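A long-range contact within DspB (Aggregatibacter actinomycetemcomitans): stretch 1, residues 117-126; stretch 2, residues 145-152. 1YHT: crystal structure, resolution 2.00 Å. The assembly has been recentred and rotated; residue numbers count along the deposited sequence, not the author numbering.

Stretch 1 (117-126) SPNHMTAIFK
Stretch 2 145-152: VDDEIDIT

A loop that leads into a helix can dock on an irregular segment through one direct backbone hydrogen bond, with apolar side chains packed around it. The contact between residues 117-126 and 145-152 of DspB is a compact example, burying 449 Å² summed over both sides. From Pro-118, which follows a cis peptide bond, stretch 1 is loop, and it turns at His-120 (phi/psi 51/43) into a helix that runs from Thr-122 through Lys-126 and onward, with Met-121 at the N-cap position. Stretch 2 has no regular helix or strand.

Stretch 2 enters through a type I beta turn from Val-145 to Glu-148. Val-145 (phi/psi -128/131, chi1 m) lies clear of the contact. Asp-146 (-85/1) directs its CA-to-CB bond away from stretch 1, leaving its t side chain exposed, as befits a carboxylate at a turn; its carbonyl O is 4.4 Å from Phe-125 CE2.

Asp-147 (-111/18, chi1 p) brings the turn up against stretch 1. Its carbonyl O accepts a hydrogen bond from water 1 (Asp-147 O to the water O, 2.7 Å), and the same water accepts one from the backbone of Met-121 (N to the water O, 2.9 Å). The O of water 1 is also hydrogen-bonded to Thr-122 OG1 at 3.2 Å, so a single solvent molecule links the turn to the start of the helix, where the backbone has just left the loop.

At Glu-148 the chain extends (-139/147), and its CA lies 4.8 Å from the CA of Asn-119, the closest backbone register. The m, t side chain, with chi3 near 6°, runs alongside the loop, and its OE1 is 4.0 Å from Pro-118 CG. Glu-148 CA also makes a CA-H...O contact of 3.1 Å with Pro-118 O.

That carbonyl carries the central link: Ile-149 N donates to Pro-118 O at 3.2 Å, with an angle of 150° at the hydrogen. Ile-149 (-64/150, chi1 t, chi2 p) then supplies the apolar packing. Its CG2 lies 3.8 Å from Pro-118 CB, its CB 3.8 Å from Met-121 SD, and its CD1 4.2 Å from Phe-125 CE1. The branched side chain thus touches loop, N-cap residue and helix together. Met-121 (p, t, m) has a sideways CA-to-CB bond, but its end comes nearer, while the CA-to-CB bond of Phe-125 (chi1 m, chi2 -21°) points toward stretch 2. The backbone passes the edge of the ring, near its plane, with Phe-125 CE2 3.8 Å from Asp-147 C and CZ 3.6 Å from Ile-149 N.

The CA-to-CB bond of Asp-150 (-81/101, chi1 t) points away, and the residue serves its own stretch: its OD1 accepts from Thr-152 N at 3.0 Å and from Thr-152 OG1 at 2.5 Å. Between them, Ile-151 (-70/-9; p, t) has its CA-to-CB bond toward stretch 1, placing CG2 3.6 Å from Pro-118 CB. The buried ring of Pro-118, C-gamma endo, packs against both isoleucines, while the backbone O of the same residue accepts the hydrogen bond from Ile-149 N.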

# COMPACT_ATOMS: atom_id res chain seq x y z
N SER A 117 8.56 -2.92 1.56
CA SER A 117 9.75 -3.61 2.08
C SER A 117 9.53 -3.80 3.57
O SER A 117 8.67 -3.13 4.17
CB SER A 117 11.04 -2.86 1.78
OG SER A 117 11.35 -1.86 2.74
N PRO A 118 10.30 -4.72 4.20
CA PRO A 118 11.34 -5.58 3.63
C PRO A 118 10.86 -6.80 2.88
O PRO A 118 11.67 -7.44 2.20
CB PRO A 118 12.11 -6.07 4.88
CG PRO A 118 11.18 -6.00 5.96
CD PRO A 118 10.18 -4.90 5.64
N ASN A 119 9.58 -7.16 3.02
CA ASN A 119 8.98 -8.28 2.26
C ASN A 119 8.23 -7.68 1.04
O ASN A 119 8.44 -6.51 0.71
CB ASN A 119 8.12 -9.13 3.23
CG ASN A 119 8.09 -10.64 2.87
OD1 ASN A 119 8.62 -11.53 3.63
ND2 ASN A 119 7.47 -10.96 1.74
N HIS A 120 7.38 -8.47 0.38
CA HIS A 120 6.51 -7.96 -0.68
C HIS A 120 7.31 -7.17 -1.73
O HIS A 120 6.90 -6.10 -2.21
CB HIS A 120 5.36 -7.16 -0.06
CG HIS A 120 4.31 -8.01 0.59
ND1 HIS A 120 3.44 -8.80 -0.14
CD2 HIS A 120 4.00 -8.22 1.90
CE1 HIS A 120 2.64 -9.46 0.69
NE2 HIS A 120 2.94 -9.11 1.94
N MET A 121 8.48 -7.71 -2.11
CA MET A 121 9.37 -7.00 -3.05
C MET A 121 10.08 -7.88 -4.03
O MET A 121 11.11 -7.49 -4.57
CB MET A 121 10.34 -6.07 -2.29
CG MET A 121 11.27 -6.72 -1.31
SD MET A 121 12.41 -5.60 -0.46
CE MET A 121 13.00 -4.60 -1.83
N THR A 122 9.52 -9.06 -4.32
CA THR A 122 10.16 -9.99 -5.24
C THR A 122 10.35 -9.42 -6.64
O THR A 122 11.35 -9.70 -7.27
CB THR A 122 9.46 -11.34 -5.29
OG1 THR A 122 9.33 -11.83 -3.96
CG2 THR A 122 10.28 -12.35 -6.09
N ALA A 123 9.40 -8.65 -7.15
CA ALA A 123 9.53 -8.11 -8.50
C ALA A 123 10.80 -7.23 -8.61
O ALA A 123 11.54 -7.29 -9.58
CB ALA A 123 8.29 -7.33 -8.87
N ILE A 124 11.03 -6.41 -7.60
CA ILE A 124 12.26 -5.62 -7.52
C ILE A 124 13.49 -6.53 -7.56
O ILE A 124 14.41 -6.27 -8.31
CB ILE A 124 12.28 -4.79 -6.24
CG1 ILE A 124 11.26 -3.62 -6.33
CG2 ILE A 124 13.66 -4.26 -5.96
CD1 ILE A 124 10.95 -2.94 -5.00
N PHE A 125 13.51 -7.57 -6.73
CA PHE A 125 14.63 -8.54 -6.76
C PHE A 125 14.86 -9.09 -8.18
O PHE A 125 15.99 -9.18 -8.68
CB PHE A 125 14.33 -9.73 -5.84
CG PHE A 125 14.27 -9.39 -4.35
CD1 PHE A 125 14.87 -8.27 -3.84
CD2 PHE A 125 13.67 -10.26 -3.48
CE1 PHE A 125 14.86 -8.00 -2.46
CE2 PHE A 125 13.63 -10.01 -2.09
CZ PHE A 125 14.23 -8.89 -1.59
N LYS A 126 13.78 -9.47 -8.84
CA LYS A 126 13.91 -10.07 -10.15
C LYS A 126 14.48 -9.07 -11.17
O LYS A 126 15.30 -9.44 -12.00
CB LYS A 126 12.58 -10.64 -10.61
CG LYS A 126 12.08 -11.83 -9.73
CD LYS A 126 13.22 -12.87 -9.46
CE LYS A 126 12.75 -14.23 -8.91
NZ LYS A 126 13.95 -15.16 -8.79
N VAL A 145 16.34 -15.09 5.57
CA VAL A 145 15.11 -15.29 4.81
C VAL A 145 15.35 -14.79 3.39
O VAL A 145 15.80 -13.65 3.17
CB VAL A 145 13.89 -14.57 5.47
CG1 VAL A 145 13.49 -15.28 6.77
CG2 VAL A 145 14.18 -13.13 5.78
N ASP A 146 14.98 -15.62 2.42
CA ASP A 146 15.25 -15.32 1.02
C ASP A 146 14.21 -14.42 0.33
O ASP A 146 14.32 -14.13 -0.85
CB ASP A 146 15.39 -16.63 0.25
CG ASP A 146 16.25 -16.46 -1.01
OD1 ASP A 146 17.38 -15.88 -0.92
OD2 ASP A 146 15.76 -16.90 -2.08
N ASP A 147 13.19 -14.00 1.06
CA ASP A 147 12.16 -13.13 0.47
C ASP A 147 12.20 -11.71 1.04
O ASP A 147 11.22 -10.94 0.92
CB ASP A 147 10.77 -13.77 0.63
CG ASP A 147 10.39 -14.03 2.08
OD1 ASP A 147 11.26 -13.99 2.98
OD2 ASP A 147 9.19 -14.29 2.31
N GLU A 148 13.32 -11.34 1.68
CA GLU A 148 13.42 -10.01 2.25
C GLU A 148 14.79 -9.36 2.05
O GLU A 148 15.83 -10.03 2.06
CB GLU A 148 13.07 -10.03 3.73
CG GLU A 148 11.68 -10.56 4.04
CD GLU A 148 11.34 -10.44 5.52
OE1 GLU A 148 12.13 -9.84 6.26
OE2 GLU A 148 10.27 -10.90 5.94
N ILE A 149 14.75 -8.04 1.89
CA ILE A 149 15.95 -7.24 1.90
C ILE A 149 16.58 -7.34 3.29
O ILE A 149 15.85 -7.53 4.31
CB ILE A 149 15.61 -5.74 1.55
CG1 ILE A 149 16.85 -4.99 1.03
CG2 ILE A 149 15.06 -5.02 2.74
CD1 ILE A 149 17.08 -5.14 -0.42
N ASP A 150 17.91 -7.21 3.36
CA ASP A 150 18.58 -7.22 4.66
C ASP A 150 18.52 -5.87 5.34
O ASP A 150 19.32 -4.98 5.03
CB ASP A 150 20.05 -7.60 4.50
CG ASP A 150 20.73 -7.86 5.82
OD1 ASP A 150 20.20 -7.49 6.92
OD2 ASP A 150 21.85 -8.37 5.73
N ILE A 151 17.60 -5.74 6.29
CA ILE A 151 17.37 -4.42 6.94
C ILE A 151 18.53 -3.95 7.86
O ILE A 151 18.58 -2.77 8.32
CB ILE A 151 16.04 -4.45 7.72
CG1 ILE A 151 16.05 -5.57 8.78
CG2 ILE A 151 14.82 -4.62 6.76
CD1 ILE A 151 14.85 -5.52 9.71
N THR A 152 19.48 -4.85 8.08
CA THR A 152 20.68 -4.57 8.88
C THR A 152 21.88 -4.14 8.05
O THR A 152 22.88 -3.65 8.59
CB THR A 152 21.09 -5.82 9.71
OG1 THR A 152 21.65 -6.85 8.87
CG2 THR A 152 19.87 -6.38 10.44
O HOH W 1 9.91 -10.11 -1.35